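Long-range contact in interferon-inducible protein AIM2 (Mus musculus, PDB 4JBM), which senses double-stranded DNA in the cytosol through its HIN domain, the part in this model, and assembles the AIM2 inflammasome, leading to pyroptosis: residues 153-164 against 176-187. Sequence-based numbering, arbitrary orientation.
Sequences EEGDKIRLTFFE and SGPCSFFKVIKA
Phe-182 lies along one face of this antiparallel strand pair, its CZ 3.5 Å from Ile-158 CG2 and its CD1 4.0 Å from Leu-160 CD1. With CG anti to the backbone N (chi1 174°), the ring leans toward Ile-158 and Leu-160, and Phe-163, from just past the corner, crosses it at a slant, CZ 3.8 Å from Phe-182 CD1. Phe-163 is itself clamped: Leu-160 CG sits over the centre of one face, Ser-176 CA makes a CH-pi contact on the opposite face, and the carbonyl O of Phe-181 meets the ring edge.

On the other face of the pair, Arg-159 and Lys-183 run side by side, Lys-183 CD lying over the guanidinium 3.5 Å from Arg-159 NH2, while the ring of Phe-181 comes to the guanidinium edge with the two planes 41° apart.

Both ends are pinned by side chains. Asp-156 OD1 takes the N-H of Ala-187 at 2.8 Å; its OD2 is gripped from opposite faces of the carboxylate by Glu-153 N and Lys-186 NZ, and Glu-153 OE1 adds a longer salt bridge to that lysine. Beyond Thr-161, Ser-180 OG donates to Phe-162 O (2.7 Å) from above the carbonyl plane and accepts from Gly-177 N.

Six backbone hydrogen bonds pair residues 157-161 with 181-185 within the second OB fold of the HIN domain. Strand 111-123 flanks 157-160, and the Cys-179–Cys-17 disulfide ties the 177-180 turn to the chain just past strand 4-16, in the other OB fold.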
loop_
_atom_site.group_PDB
_atom_site.type_symbol
_atom_site.label_atom_id
_atom_site.label_comp_id
_atom_site.label_asym_id
_atom_site.label_seq_id
_atom_site.Cartn_x
_atom_site.Cartn_y
_atom_site.Cartn_z
ATOM N N GLU A 153 -8.874 4.427 18.598
ATOM C CA GLU A 153 -8.972 5.572 19.500
ATOM C C GLU A 153 -7.822 6.527 19.199
ATOM O O GLU A 153 -6.877 6.158 18.498
ATOM C CB GLU A 153 -8.907 5.114 20.963
ATOM C CG GLU A 153 -9.905 4.017 21.325
ATOM C CD GLU A 153 -9.524 3.266 22.586
ATOM O OE1 GLU A 153 -10.053 2.156 22.808
ATOM O OE2 GLU A 153 -8.690 3.784 23.354
ATOM N N GLU A 154 -7.898 7.753 19.706
ATOM C CA GLU A 154 -6.798 8.694 19.530
ATOM C C GLU A 154 -5.524 8.156 20.175
ATOM O O GLU A 154 -5.561 7.614 21.282
ATOM C CB GLU A 154 -7.131 10.055 20.132
ATOM C CG GLU A 154 -5.985 11.041 19.984
ATOM C CD GLU A 154 -6.094 12.239 20.900
ATOM O OE1 GLU A 154 -6.779 12.130 21.940
ATOM O OE2 GLU A 154 -5.491 13.285 20.582
ATOM N N GLY A 155 -4.400 8.310 19.478
ATOM C CA GLY A 155 -3.119 7.827 19.959
ATOM C C GLY A 155 -2.778 6.487 19.338
ATOM O O GLY A 155 -1.643 6.007 19.427
ATOM N N ASP A 156 -3.763 5.887 18.679
ATOM C CA ASP A 156 -3.509 4.657 17.955
ATOM C C ASP A 156 -2.875 4.963 16.606
ATOM O O ASP A 156 -2.648 6.117 16.248
ATOM C CB ASP A 156 -4.802 3.862 17.746
ATOM C CG ASP A 156 -5.383 3.328 19.045
ATOM O OD1 ASP A 156 -4.600 3.039 19.974
ATOM O OD2 ASP A 156 -6.622 3.174 19.118
ATOM N N LYS A 157 -2.612 3.912 15.850
ATOM C CA LYS A 157 -2.071 4.064 14.519
ATOM C C LYS A 157 -2.921 3.274 13.544
ATOM O O LYS A 157 -3.615 2.328 13.926
ATOM C CB LYS A 157 -0.618 3.588 14.458
ATOM C CG LYS A 157 0.352 4.349 15.363
ATOM C CD LYS A 157 1.779 3.836 15.151
ATOM C CE LYS A 157 2.783 4.594 15.990
ATOM N NZ LYS A 157 2.770 4.103 17.381
ATOM N N ILE A 158 -2.891 3.702 12.289
ATOM C CA ILE A 158 -3.527 2.975 11.210
ATOM C C ILE A 158 -2.465 2.558 10.205
ATOM O O ILE A 158 -1.615 3.359 9.808
ATOM C CB ILE A 158 -4.638 3.799 10.533
ATOM C CG1 ILE A 158 -4.111 5.155 10.079
ATOM C CG2 ILE A 158 -5.779 4.004 11.489
ATOM C CD1 ILE A 158 -5.204 6.065 9.491
ATOM N N ARG A 159 -2.486 1.288 9.835
ATOM C CA ARG A 159 -1.610 0.766 8.797
ATOM C C ARG A 159 -2.432 0.678 7.517
ATOM O O ARG A 159 -3.413 -0.074 7.445
ATOM C CB ARG A 159 -1.038 -0.590 9.208
ATOM C CG ARG A 159 0.169 -1.076 8.409
ATOM C CD ARG A 159 0.366 -2.535 8.735
ATOM N NE ARG A 159 -0.725 -3.318 8.161
ATOM C CZ ARG A 159 -0.954 -4.604 8.399
ATOM N NH1 ARG A 159 -0.200 -5.279 9.249
ATOM N NH2 ARG A 159 -1.976 -5.206 7.814
ATOM N N LEU A 160 -2.027 1.486 6.540
ATOM C CA LEU A 160 -2.676 1.611 5.241
ATOM C C LEU A 160 -1.926 0.790 4.198
ATOM O O LEU A 160 -0.695 0.847 4.123
ATOM C CB LEU A 160 -2.679 3.080 4.798
ATOM C CG LEU A 160 -3.750 4.059 5.294
ATOM C CD1 LEU A 160 -4.019 3.892 6.763
ATOM C CD2 LEU A 160 -3.331 5.488 5.001
ATOM N N THR A 161 -2.664 0.024 3.405
ATOM C CA THR A 161 -2.087 -0.676 2.257
ATOM C C THR A 161 -2.889 -0.353 0.990
ATOM O O THR A 161 -4.105 -0.569 0.953
ATOM C CB THR A 161 -2.043 -2.200 2.483
ATOM O OG1 THR A 161 -1.543 -2.485 3.797
ATOM C CG2 THR A 161 -1.163 -2.873 1.444
ATOM N N PHE A 162 -2.216 0.206 -0.017
ATOM C CA PHE A 162 -2.851 0.596 -1.276
ATOM C C PHE A 162 -3.964 1.629 -1.107
ATOM O O PHE A 162 -5.052 1.479 -1.651
ATOM C CB PHE A 162 -3.381 -0.627 -2.037
ATOM C CG PHE A 162 -3.293 -0.510 -3.540
ATOM C CD1 PHE A 162 -2.079 -0.624 -4.199
ATOM C CD2 PHE A 162 -4.447 -0.307 -4.296
ATOM C CE1 PHE A 162 -2.006 -0.531 -5.581
ATOM C CE2 PHE A 162 -4.389 -0.210 -5.679
ATOM C CZ PHE A 162 -3.164 -0.324 -6.324
ATOM N N PHE A 163 -3.705 2.684 -0.354
ATOM C CA PHE A 163 -4.638 3.789 -0.360
ATOM C C PHE A 163 -4.161 4.691 -1.476
ATOM O O PHE A 163 -3.054 4.495 -1.988
ATOM C CB PHE A 163 -4.642 4.513 0.989
ATOM C CG PHE A 163 -5.591 3.914 1.985
ATOM C CD1 PHE A 163 -5.514 2.565 2.323
ATOM C CD2 PHE A 163 -6.597 4.683 2.545
ATOM C CE1 PHE A 163 -6.404 2.008 3.233
ATOM C CE2 PHE A 163 -7.488 4.134 3.455
ATOM C CZ PHE A 163 -7.395 2.791 3.794
ATOM N N GLU A 164 -4.959 5.689 -1.848
ATOM C CA GLU A 164 -4.529 6.567 -2.928
ATOM C C GLU A 164 -4.560 8.005 -2.454
ATOM O O GLU A 164 -5.387 8.358 -1.632
ATOM C CB GLU A 164 -5.412 6.377 -4.174
ATOM C CG GLU A 164 -5.477 4.943 -4.693
ATOM C CD GLU A 164 -6.683 4.177 -4.178
ATOM O OE1 GLU A 164 -7.600 4.816 -3.619
ATOM O OE2 GLU A 164 -6.716 2.937 -4.338
ATOM N N SER A 176 -9.338 5.355 0.772
ATOM C CA SER A 176 -9.448 3.918 0.601
ATOM C C SER A 176 -10.090 3.620 -0.744
ATOM O O SER A 176 -10.998 4.332 -1.180
ATOM C CB SER A 176 -10.316 3.308 1.695
ATOM O OG SER A 176 -11.616 3.872 1.679
ATOM N N GLY A 177 -9.638 2.554 -1.389
ATOM C CA GLY A 177 -10.289 2.083 -2.595
ATOM C C GLY A 177 -10.882 0.719 -2.309
ATOM O O GLY A 177 -10.795 0.227 -1.179
ATOM N N PRO A 178 -11.459 0.082 -3.340
ATOM C CA PRO A 178 -12.089 -1.240 -3.245
ATOM C C PRO A 178 -11.089 -2.322 -2.848
ATOM O O PRO A 178 -11.440 -3.250 -2.119
ATOM C CB PRO A 178 -12.617 -1.481 -4.666
ATOM C CG PRO A 178 -11.807 -0.572 -5.537
ATOM C CD PRO A 178 -11.579 0.646 -4.697
ATOM N N CYS A 179 -9.855 -2.206 -3.324
ATOM C CA CYS A 179 -8.839 -3.202 -3.018
ATOM C C CYS A 179 -7.781 -2.689 -2.045
ATOM O O CYS A 179 -6.656 -3.190 -2.020
ATOM C CB CYS A 179 -8.175 -3.706 -4.302
ATOM S SG CYS A 179 -9.168 -4.869 -5.264
ATOM N N SER A 180 -8.143 -1.696 -1.236
ATOM C CA SER A 180 -7.253 -1.239 -0.177
ATOM C C SER A 180 -7.337 -2.197 1.002
ATOM O O SER A 180 -8.342 -2.881 1.188
ATOM C CB SER A 180 -7.610 0.180 0.279
ATOM O OG SER A 180 -7.607 1.076 -0.813
ATOM N N PHE A 181 -6.273 -2.254 1.787
ATOM C CA PHE A 181 -6.297 -2.948 3.060
ATOM C C PHE A 181 -6.123 -1.890 4.154
ATOM O O PHE A 181 -5.342 -0.949 3.999
ATOM C CB PHE A 181 -5.176 -3.983 3.126
ATOM C CG PHE A 181 -5.391 -5.036 4.167
ATOM C CD1 PHE A 181 -5.101 -4.785 5.497
ATOM C CD2 PHE A 181 -5.864 -6.282 3.810
ATOM C CE1 PHE A 181 -5.287 -5.756 6.457
ATOM C CE2 PHE A 181 -6.059 -7.258 4.761
ATOM C CZ PHE A 181 -5.768 -6.996 6.090
ATOM N N PHE A 182 -6.830 -2.053 5.266
ATOM C CA PHE A 182 -6.761 -1.093 6.355
ATOM C C PHE A 182 -6.690 -1.862 7.658
ATOM O O PHE A 182 -7.424 -2.831 7.841
ATOM C CB PHE A 182 -8.000 -0.193 6.338
ATOM C CG PHE A 182 -8.102 0.747 7.509
ATOM C CD1 PHE A 182 -7.477 1.978 7.471
ATOM C CD2 PHE A 182 -8.845 0.409 8.632
ATOM C CE1 PHE A 182 -7.575 2.854 8.531
ATOM C CE2 PHE A 182 -8.946 1.283 9.702
ATOM C CZ PHE A 182 -8.311 2.507 9.648
ATOM N N LYS A 183 -5.809 -1.440 8.559
ATOM C CA LYS A 183 -5.697 -2.098 9.859
ATOM C C LYS A 183 -5.468 -1.096 10.984
ATOM O O LYS A 183 -4.727 -0.138 10.830
ATOM C CB LYS A 183 -4.562 -3.125 9.852
ATOM C CG LYS A 183 -4.506 -3.981 11.113
ATOM C CD LYS A 183 -3.468 -5.094 11.019
ATOM C CE LYS A 183 -3.733 -6.165 12.070
ATOM N NZ LYS A 183 -3.351 -7.523 11.597
ATOM N N VAL A 184 -6.095 -1.330 12.130
ATOM C CA VAL A 184 -5.875 -0.466 13.279
ATOM C C VAL A 184 -4.817 -1.094 14.173
ATOM O O VAL A 184 -4.948 -2.253 14.587
ATOM C CB VAL A 184 -7.170 -0.218 14.083
ATOM C CG1 VAL A 184 -6.841 0.352 15.451
ATOM C CG2 VAL A 184 -8.087 0.722 13.329
ATOM N N ILE A 185 -3.766 -0.325 14.455
ATOM C CA ILE A 185 -2.698 -0.767 15.341
ATOM C C ILE A 185 -2.862 -0.015 16.649
ATOM O O ILE A 185 -2.617 1.187 16.716
ATOM C CB ILE A 185 -1.298 -0.473 14.760
ATOM C CG1 ILE A 185 -1.207 -0.941 13.302
ATOM C CG2 ILE A 185 -0.227 -1.151 15.600
ATOM C CD1 ILE A 185 -1.190 -2.452 13.138
ATOM N N LYS A 186 -3.295 -0.726 17.683
ATOM C CA LYS A 186 -3.659 -0.083 18.935
ATOM C C LYS A 186 -2.434 0.215 19.787
ATOM O O LYS A 186 -1.526 -0.611 19.900
ATOM C CB LYS A 186 -4.643 -0.950 19.725
ATOM C CG LYS A 186 -5.984 -1.148 19.050
ATOM C CD LYS A 186 -7.030 -1.630 20.039
ATOM C CE LYS A 186 -7.330 -0.566 21.078
ATOM N NZ LYS A 186 -7.850 0.686 20.459
ATOM N N ALA A 187 -2.414 1.408 20.371
ATOM C CA ALA A 187 -1.409 1.746 21.357
ATOM C C ALA A 187 -1.520 0.733 22.483
ATOM O O ALA A 187 -2.618 0.297 22.821
ATOM C CB ALA A 187 -1.639 3.143 21.881
#